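GENE 22 product (Bacillus phage spp1, PDB 2XC8) is of unknown function, but resembles in fold a domain of a lactococcal phage receptor-binding protein. Local coordinates at residues B[60-65]-B[71-76]. Residues are numbered along the deposited sequence; the frame is centred on the assembly and turned at random.
Sequences LYLHMN and VSWSLC
W73 reaches two leucines of the neighbouring strand, L62 over one face of the indole and L60 obliquely, a worked example of how an antiparallel pair sorts its side chains between two faces. L62 CD1 sits 3.4 Å from the centroid of the six-membered ring and only 3° off the normal, a CH-pi contact. L60 approaches the CE3-CZ3 side of the same indole, its CG 3.6 Å from W73 CE3. With CG of W73 anti to its carbonyl carbon (chi1 -67°), the ring leans back toward strand 56-64 and reaches both leucines; its NE1 is hydrogen-bonded to the carbonyl of E42. V71 extends this apolar row, CG1 against L62 CD1 and CG2 3.7 Å from the selenomethionine CE of M64. L31, F39 and V41 of the other sheet pack on the row.

The other face is more polar. H63 holds its CG between backbone N and carbonyl carbon (chi1 48°), which swings the imidazole across the strand: S72 O lies over the ring centre, while S74 OG meets NE2 at the edge, 2.7 Å away in a hydrogen bond whose direction is open. E92 takes ND1, so both ring nitrogens are engaged and the ring's rotation is fixed. Farther along, Y61 CE2 rests 3.6 Å from CB of C76, which is disulfide-bonded to C86.

Between the faces, reciprocal backbone bonds join Y61 with S74 and H63 with S72, that from Y61 N to S74 O spanning 2.7 Å. Strand 71-79 also pairs in parallel with a strand of the second subunit, continuing the sheet beyond this antiparallel beta hairpin.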
# COMPACT_ATOMS: atom_id res chain seq x y z
N LEU B 60 -3.99 -1.10 15.64
CA LEU B 60 -4.78 -2.23 15.17
C LEU B 60 -4.07 -3.55 15.46
O LEU B 60 -2.90 -3.73 15.11
CB LEU B 60 -5.08 -2.09 13.67
CG LEU B 60 -6.00 -3.11 12.99
CD1 LEU B 60 -7.44 -3.00 13.50
CD2 LEU B 60 -5.96 -2.93 11.48
N TYR B 61 -4.78 -4.46 16.12
CA TYR B 61 -4.22 -5.76 16.51
C TYR B 61 -4.91 -6.91 15.78
O TYR B 61 -6.13 -6.95 15.67
CB TYR B 61 -4.34 -5.97 18.02
CG TYR B 61 -3.81 -4.83 18.87
CD1 TYR B 61 -2.46 -4.51 18.89
CD2 TYR B 61 -4.68 -4.09 19.67
CE1 TYR B 61 -1.98 -3.47 19.68
CE2 TYR B 61 -4.21 -3.05 20.47
CZ TYR B 61 -2.86 -2.74 20.46
OH TYR B 61 -2.39 -1.71 21.24
N LEU B 62 -4.10 -7.86 15.30
CA LEU B 62 -4.61 -9.11 14.77
C LEU B 62 -4.20 -10.24 15.71
O LEU B 62 -3.01 -10.54 15.84
CB LEU B 62 -4.10 -9.36 13.34
CG LEU B 62 -4.71 -10.53 12.56
CD1 LEU B 62 -6.15 -10.24 12.15
CD2 LEU B 62 -3.87 -10.86 11.33
N HIS B 63 -5.19 -10.84 16.36
CA HIS B 63 -4.94 -11.88 17.36
C HIS B 63 -5.78 -13.12 17.10
O HIS B 63 -6.81 -13.06 16.43
CB HIS B 63 -5.20 -11.33 18.77
CG HIS B 63 -6.50 -10.60 18.90
ND1 HIS B 63 -7.69 -11.23 19.16
CD2 HIS B 63 -6.79 -9.28 18.79
CE1 HIS B 63 -8.66 -10.34 19.21
NE2 HIS B 63 -8.14 -9.15 18.98
N MSE B 64 -5.34 -14.25 17.66
CA MSE B 64 -6.00 -15.53 17.44
C MSE B 64 -6.28 -16.30 18.73
O MSE B 64 -5.44 -16.33 19.64
CB MSE B 64 -5.14 -16.41 16.53
CG MSE B 64 -5.78 -17.74 16.13
SE MSE B 64 -4.49 -19.02 15.43
CE MSE B 64 -3.90 -18.02 13.87
N ASN B 65 -7.45 -16.92 18.80
CA ASN B 65 -7.77 -17.77 19.94
C ASN B 65 -7.15 -19.09 19.51
O ASN B 65 -7.60 -19.70 18.54
CB ASN B 65 -9.29 -17.90 20.13
CG ASN B 65 -9.66 -18.86 21.25
OD1 ASN B 65 -9.25 -20.02 21.27
ND2 ASN B 65 -10.47 -18.38 22.19
N VAL B 71 -9.51 -15.98 14.27
CA VAL B 71 -8.63 -14.82 14.14
C VAL B 71 -9.48 -13.54 14.11
O VAL B 71 -10.39 -13.42 13.28
CB VAL B 71 -7.73 -14.91 12.88
CG1 VAL B 71 -6.71 -13.79 12.86
CG2 VAL B 71 -7.04 -16.26 12.82
N SER B 72 -9.18 -12.60 15.00
CA SER B 72 -10.00 -11.40 15.16
C SER B 72 -9.20 -10.09 15.18
O SER B 72 -7.98 -10.09 15.37
CB SER B 72 -10.85 -11.50 16.43
OG SER B 72 -11.70 -12.63 16.38
N TRP B 73 -9.92 -8.98 14.99
CA TRP B 73 -9.34 -7.64 15.03
C TRP B 73 -9.68 -6.91 16.34
O TRP B 73 -10.78 -7.05 16.87
CB TRP B 73 -9.86 -6.78 13.87
CG TRP B 73 -9.42 -7.21 12.50
CD1 TRP B 73 -10.20 -7.80 11.54
CD2 TRP B 73 -8.12 -7.07 11.93
NE1 TRP B 73 -9.46 -8.03 10.41
CE2 TRP B 73 -8.18 -7.59 10.62
CE3 TRP B 73 -6.90 -6.55 12.39
CZ2 TRP B 73 -7.07 -7.62 9.76
CZ3 TRP B 73 -5.80 -6.57 11.54
CH2 TRP B 73 -5.89 -7.10 10.24
N SER B 74 -8.71 -6.14 16.83
CA SER B 74 -8.91 -5.24 17.96
C SER B 74 -8.28 -3.89 17.65
O SER B 74 -7.23 -3.83 17.02
CB SER B 74 -8.30 -5.82 19.23
OG SER B 74 -9.15 -6.80 19.81
N LEU B 75 -8.94 -2.82 18.09
CA LEU B 75 -8.41 -1.47 17.89
C LEU B 75 -8.25 -0.75 19.22
O LEU B 75 -9.19 -0.68 20.02
CB LEU B 75 -9.30 -0.66 16.95
CG LEU B 75 -8.89 0.78 16.59
CD1 LEU B 75 -7.75 0.81 15.59
CD2 LEU B 75 -10.09 1.54 16.05
N CYS B 76 -7.06 -0.21 19.45
CA CYS B 76 -6.82 0.65 20.59
C CYS B 76 -6.66 2.09 20.13
O CYS B 76 -5.98 2.38 19.14
CB CYS B 76 -5.59 0.20 21.38
SG CYS B 76 -5.30 1.16 22.88